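Local coordinates for hemolysin activator protein CdiB (Acinetobacter baumannii ACICU, PDB 6WIL) that probably secretes a contact-dependent growth inhibition toxin across the outer membrane as the barrel-forming transporter of a two-partner secretion system, at residues Q36-V48 / N102-K114. Sequence-based numbering, arbitrary orientation.
Sequences QNTKPLQDFKHLV and NIVNYAQNELLKK
Phe44 lies against Tyr106, Asn105 and Asn109 on helix 97-113 of the first POTRA domain, pinning to that helix the linker that runs from helix 8-27, probably the plug helix of the barrel as in FhaC, to strand 55-56. A flat ring can lie close against the helix, where Tyr106 CA sits over one face, 4.1 Å from the Phe44 ring centroid, in a CH-pi contact; over the other, Gln42 O of the linker itself stands 3.2 Å above the Phe44 plane. The two aromatic rings meet obliquely, planes 58° apart. With its CG anti to the backbone N (chi1 179°), Tyr106 swings its ring between Phe44 and Leu47, whose CD1 lies 3.7 Å from Tyr106 CD2. The branched Leu47 also reaches Ile103, its CB 4.1 Å from Ile103 CG1, and so joins the apolar side of the helix facing Ile83 and Ile90. Farther out, His86 bonds Phe44 O and meets the Tyr106 ring edge-to-face. Toward the C-terminal end of the helix the contact turns polar. The Asn109 amide serves both neighbours: its ND2 lies near Phe44 CE2, while its OD1 accepts a weak hydrogen bond from the short hydroxyl of Thr38, OG1 to OD1 3.5 Å.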
loop_
_atom_site.group_PDB
_atom_site.type_symbol
_atom_site.label_atom_id
_atom_site.label_comp_id
_atom_site.label_asym_id
_atom_site.label_seq_id
_atom_site.Cartn_x
_atom_site.Cartn_y
_atom_site.Cartn_z
ATOM N N GLN A 36 10.275 -15.290 7.900
ATOM C CA GLN A 36 11.715 -15.341 7.609
ATOM C C GLN A 36 12.074 -16.781 7.241
ATOM O O GLN A 36 12.654 -17.519 8.041
ATOM C CB GLN A 36 12.541 -14.836 8.788
ATOM C CG GLN A 36 12.447 -13.342 9.016
ATOM C CD GLN A 36 13.563 -12.820 9.897
ATOM O OE1 GLN A 36 14.517 -12.210 9.412
ATOM N NE2 GLN A 36 13.452 -13.058 11.199
ATOM N N ASN A 37 11.736 -17.170 6.009
ATOM C CA ASN A 37 11.909 -18.558 5.592
ATOM C C ASN A 37 13.378 -18.911 5.386
ATOM O O ASN A 37 13.820 -19.997 5.783
ATOM C CB ASN A 37 11.099 -18.817 4.321
ATOM C CG ASN A 37 11.550 -20.059 3.580
ATOM O OD1 ASN A 37 11.227 -21.182 3.968
ATOM N ND2 ASN A 37 12.294 -19.861 2.499
ATOM N N THR A 38 14.152 -18.018 4.765
ATOM C CA THR A 38 15.581 -18.262 4.556
ATOM C C THR A 38 16.304 -17.973 5.871
ATOM O O THR A 38 16.947 -16.938 6.065
ATOM C CB THR A 38 16.124 -17.426 3.401
ATOM O OG1 THR A 38 17.558 -17.440 3.424
ATOM C CG2 THR A 38 15.618 -15.985 3.467
ATOM N N LYS A 39 16.183 -18.925 6.796
ATOM C CA LYS A 39 16.752 -18.798 8.128
ATOM C C LYS A 39 18.062 -19.569 8.182
ATOM O O LYS A 39 18.036 -20.811 8.171
ATOM C CB LYS A 39 15.769 -19.333 9.169
ATOM C CG LYS A 39 15.941 -18.797 10.581
ATOM C CD LYS A 39 14.714 -19.131 11.422
ATOM C CE LYS A 39 14.929 -18.826 12.896
ATOM N NZ LYS A 39 15.193 -17.383 13.145
ATOM N N PRO A 40 19.218 -18.903 8.220
ATOM C CA PRO A 40 20.492 -19.636 8.290
ATOM C C PRO A 40 20.626 -20.357 9.625
ATOM O O PRO A 40 20.734 -19.723 10.677
ATOM C CB PRO A 40 21.549 -18.535 8.133
ATOM C CG PRO A 40 20.819 -17.361 7.560
ATOM C CD PRO A 40 19.424 -17.452 8.092
ATOM N N LEU A 41 20.599 -21.691 9.579
ATOM C CA LEU A 41 20.867 -22.482 10.776
ATOM C C LEU A 41 22.263 -22.189 11.307
ATOM O O LEU A 41 22.441 -21.793 12.465
ATOM C CB LEU A 41 20.718 -23.972 10.466
ATOM C CG LEU A 41 21.173 -24.907 11.590
ATOM C CD1 LEU A 41 20.008 -25.266 12.504
ATOM C CD2 LEU A 41 21.849 -26.156 11.041
ATOM N N GLN A 42 23.267 -22.385 10.461
ATOM C CA GLN A 42 24.654 -22.058 10.745
ATOM C C GLN A 42 25.052 -20.882 9.869
ATOM O O GLN A 42 24.808 -20.904 8.657
ATOM C CB GLN A 42 25.553 -23.259 10.448
ATOM C CG GLN A 42 25.044 -24.076 9.259
ATOM C CD GLN A 42 26.142 -24.799 8.499
ATOM O OE1 GLN A 42 27.233 -24.264 8.293
ATOM N NE2 GLN A 42 25.853 -26.024 8.073
ATOM N N ASP A 43 25.647 -19.854 10.464
ATOM C CA ASP A 43 26.204 -18.811 9.619
ATOM C C ASP A 43 27.378 -19.381 8.837
ATOM O O ASP A 43 28.085 -20.283 9.298
ATOM C CB ASP A 43 26.643 -17.593 10.430
ATOM C CG ASP A 43 26.740 -16.335 9.573
ATOM O OD1 ASP A 43 26.848 -16.461 8.332
ATOM O OD2 ASP A 43 26.701 -15.220 10.137
ATOM N N PHE A 44 27.568 -18.859 7.631
ATOM C CA PHE A 44 28.500 -19.440 6.678
ATOM C C PHE A 44 29.808 -18.665 6.600
ATOM O O PHE A 44 30.398 -18.548 5.520
ATOM C CB PHE A 44 27.823 -19.544 5.314
ATOM C CG PHE A 44 26.494 -20.251 5.364
ATOM C CD1 PHE A 44 26.433 -21.631 5.482
ATOM C CD2 PHE A 44 25.307 -19.537 5.308
ATOM C CE1 PHE A 44 25.215 -22.285 5.535
ATOM C CE2 PHE A 44 24.085 -20.186 5.361
ATOM C CZ PHE A 44 24.040 -21.561 5.474
ATOM N N LYS A 45 30.271 -18.137 7.739
ATOM C CA LYS A 45 31.542 -17.422 7.783
ATOM C C LYS A 45 32.673 -18.283 7.242
ATOM O O LYS A 45 33.453 -17.845 6.389
ATOM C CB LYS A 45 31.846 -16.978 9.217
ATOM C CG LYS A 45 31.680 -15.484 9.464
ATOM C CD LYS A 45 32.018 -15.113 10.904
ATOM C CE LYS A 45 33.504 -15.282 11.205
ATOM N NZ LYS A 45 34.360 -14.317 10.455
ATOM N N HIS A 46 32.770 -19.520 7.723
ATOM C CA HIS A 46 33.773 -20.468 7.257
ATOM C C HIS A 46 33.072 -21.747 6.827
ATOM O O HIS A 46 32.413 -22.402 7.641
ATOM C CB HIS A 46 34.809 -20.763 8.346
ATOM C CG HIS A 46 35.074 -19.607 9.258
ATOM N ND1 HIS A 46 34.523 -19.516 10.518
ATOM C CD2 HIS A 46 35.825 -18.492 9.093
ATOM C CE1 HIS A 46 34.927 -18.397 11.093
ATOM N NE2 HIS A 46 35.715 -17.757 10.249
ATOM N N LEU A 47 33.211 -22.094 5.549
ATOM C CA LEU A 47 32.716 -23.360 5.026
ATOM C C LEU A 47 33.785 -24.440 4.984
ATOM O O LEU A 47 33.471 -25.616 5.193
ATOM C CB LEU A 47 32.150 -23.162 3.615
ATOM C CG LEU A 47 31.165 -21.998 3.451
ATOM C CD1 LEU A 47 30.880 -21.735 1.980
ATOM C CD2 LEU A 47 29.879 -22.274 4.211
ATOM N N VAL A 48 35.037 -24.063 4.735
ATOM C CA VAL A 48 36.141 -25.009 4.632
ATOM C C VAL A 48 36.817 -25.134 5.990
ATOM O O VAL A 48 37.164 -24.127 6.619
ATOM C CB VAL A 48 37.145 -24.561 3.558
ATOM C CG1 VAL A 48 38.299 -25.550 3.449
ATOM C CG2 VAL A 48 36.448 -24.397 2.220
ATOM N N ASN A 102 29.180 -28.405 4.308
ATOM C CA ASN A 102 28.914 -26.991 4.548
ATOM C C ASN A 102 28.757 -26.224 3.240
ATOM O O ASN A 102 27.904 -25.336 3.136
ATOM C CB ASN A 102 30.031 -26.383 5.397
ATOM C CG ASN A 102 30.068 -26.950 6.802
ATOM O OD1 ASN A 102 29.069 -27.474 7.298
ATOM N ND2 ASN A 102 31.221 -26.842 7.456
ATOM N N ILE A 103 29.575 -26.546 2.234
ATOM C CA ILE A 103 29.429 -25.915 0.925
ATOM C C ILE A 103 28.061 -26.231 0.337
ATOM O O ILE A 103 27.397 -25.357 -0.235
ATOM C CB ILE A 103 30.570 -26.359 -0.009
ATOM C CG1 ILE A 103 31.894 -25.739 0.441
ATOM C CG2 ILE A 103 30.260 -25.997 -1.460
ATOM C CD1 ILE A 103 33.118 -26.496 -0.038
ATOM N N VAL A 104 27.608 -27.477 0.489
ATOM C CA VAL A 104 26.291 -27.859 -0.007
ATOM C C VAL A 104 25.195 -27.119 0.755
ATOM O O VAL A 104 24.259 -26.579 0.154
ATOM C CB VAL A 104 26.115 -29.388 0.070
ATOM C CG1 VAL A 104 24.641 -29.763 0.114
ATOM C CG2 VAL A 104 26.789 -30.049 -1.120
ATOM N N ASN A 105 25.296 -27.073 2.087
ATOM C CA ASN A 105 24.298 -26.354 2.876
ATOM C C ASN A 105 24.264 -24.874 2.528
ATOM O O ASN A 105 23.199 -24.248 2.582
ATOM C CB ASN A 105 24.571 -26.526 4.369
ATOM C CG ASN A 105 24.099 -27.860 4.897
ATOM O OD1 ASN A 105 23.100 -28.408 4.429
ATOM N ND2 ASN A 105 24.816 -28.390 5.879
ATOM N N TYR A 106 25.416 -24.297 2.183
ATOM C CA TYR A 106 25.460 -22.890 1.800
ATOM C C TYR A 106 24.774 -22.666 0.458
ATOM O O TYR A 106 24.013 -21.704 0.296
ATOM C CB TYR A 106 26.913 -22.414 1.755
ATOM C CG TYR A 106 27.102 -20.968 1.352
ATOM C CD1 TYR A 106 26.591 -19.937 2.128
ATOM C CD2 TYR A 106 27.815 -20.633 0.210
ATOM C CE1 TYR A 106 26.774 -18.613 1.773
ATOM C CE2 TYR A 106 28.002 -19.312 -0.155
ATOM C CZ TYR A 106 27.479 -18.307 0.630
ATOM O OH TYR A 106 27.661 -16.991 0.273
ATOM N N ALA A 107 25.027 -23.547 -0.514
ATOM C CA ALA A 107 24.378 -23.425 -1.811
ATOM C C ALA A 107 22.884 -23.709 -1.737
ATOM O O ALA A 107 22.134 -23.252 -2.605
ATOM C CB ALA A 107 25.042 -24.361 -2.819
ATOM N N GLN A 108 22.435 -24.449 -0.721
ATOM C CA GLN A 108 21.011 -24.711 -0.555
ATOM C C GLN A 108 20.312 -23.542 0.124
ATOM O O GLN A 108 19.172 -23.211 -0.221
ATOM C CB GLN A 108 20.806 -26.000 0.243
ATOM C CG GLN A 108 19.359 -26.298 0.615
ATOM C CD GLN A 108 18.515 -26.735 -0.569
ATOM O OE1 GLN A 108 19.037 -27.072 -1.632
ATOM N NE2 GLN A 108 17.198 -26.736 -0.386
ATOM N N ASN A 109 20.976 -22.909 1.095
ATOM C CA ASN A 109 20.434 -21.690 1.684
ATOM C C ASN A 109 20.289 -20.600 0.632
ATOM O O ASN A 109 19.313 -19.843 0.639
ATOM C CB ASN A 109 21.329 -21.221 2.833
ATOM C CG ASN A 109 20.878 -19.899 3.424
ATOM O OD1 ASN A 109 19.937 -19.850 4.215
ATOM N ND2 ASN A 109 21.558 -18.819 3.051
ATOM N N GLU A 110 21.247 -20.518 -0.293
ATOM C CA GLU A 110 21.137 -19.562 -1.390
ATOM C C GLU A 110 19.965 -19.910 -2.299
ATOM O O GLU A 110 19.311 -19.019 -2.855
ATOM C CB GLU A 110 22.442 -19.526 -2.183
ATOM C CG GLU A 110 22.603 -18.276 -3.013
ATOM C CD GLU A 110 22.434 -17.021 -2.182
ATOM O OE1 GLU A 110 23.164 -16.871 -1.177
ATOM O OE2 GLU A 110 21.556 -16.198 -2.522
ATOM N N LEU A 111 19.690 -21.205 -2.463
ATOM C CA LEU A 111 18.527 -21.632 -3.232
ATOM C C LEU A 111 17.239 -21.161 -2.569
ATOM O O LEU A 111 16.340 -20.631 -3.233
ATOM C CB LEU A 111 18.542 -23.156 -3.379
ATOM C CG LEU A 111 17.803 -23.774 -4.565
ATOM C CD1 LEU A 111 18.373 -23.242 -5.869
ATOM C CD2 LEU A 111 17.904 -25.293 -4.515
ATOM N N LEU A 112 17.137 -21.343 -1.249
ATOM C CA LEU A 112 15.974 -20.858 -0.514
ATOM C C LEU A 112 15.922 -19.336 -0.481
ATOM O O LEU A 112 14.830 -18.759 -0.418
ATOM C CB LEU A 112 15.986 -21.418 0.909
ATOM C CG LEU A 112 16.004 -22.942 1.023
ATOM C CD1 LEU A 112 16.037 -23.377 2.483
ATOM C CD2 LEU A 112 14.803 -23.541 0.308
ATOM N N LYS A 113 17.083 -18.674 -0.514
ATOM C CA LYS A 113 17.109 -17.215 -0.545
ATOM C C LYS A 113 16.343 -16.674 -1.745
ATOM O O LYS A 113 15.608 -15.687 -1.629
ATOM C CB LYS A 113 18.552 -16.713 -0.575
ATOM C CG LYS A 113 19.039 -16.093 0.719
ATOM C CD LYS A 113 20.392 -15.430 0.509
ATOM C CE LYS A 113 20.975 -14.921 1.815
ATOM N NZ LYS A 113 22.457 -14.813 1.736
ATOM N N LYS A 114 16.500 -17.307 -2.904
ATOM C CA LYS A 114 15.809 -16.877 -4.110
ATOM C C LYS A 114 14.408 -17.466 -4.234
ATOM O O LYS A 114 13.702 -17.143 -5.194
ATOM C CB LYS A 114 16.641 -17.229 -5.348
ATOM C CG LYS A 114 17.531 -16.091 -5.844
ATOM C CD LYS A 114 18.504 -15.619 -4.774
ATOM C CE LYS A 114 19.234 -14.359 -5.207
ATOM N NZ LYS A 114 19.916 -14.542 -6.517
#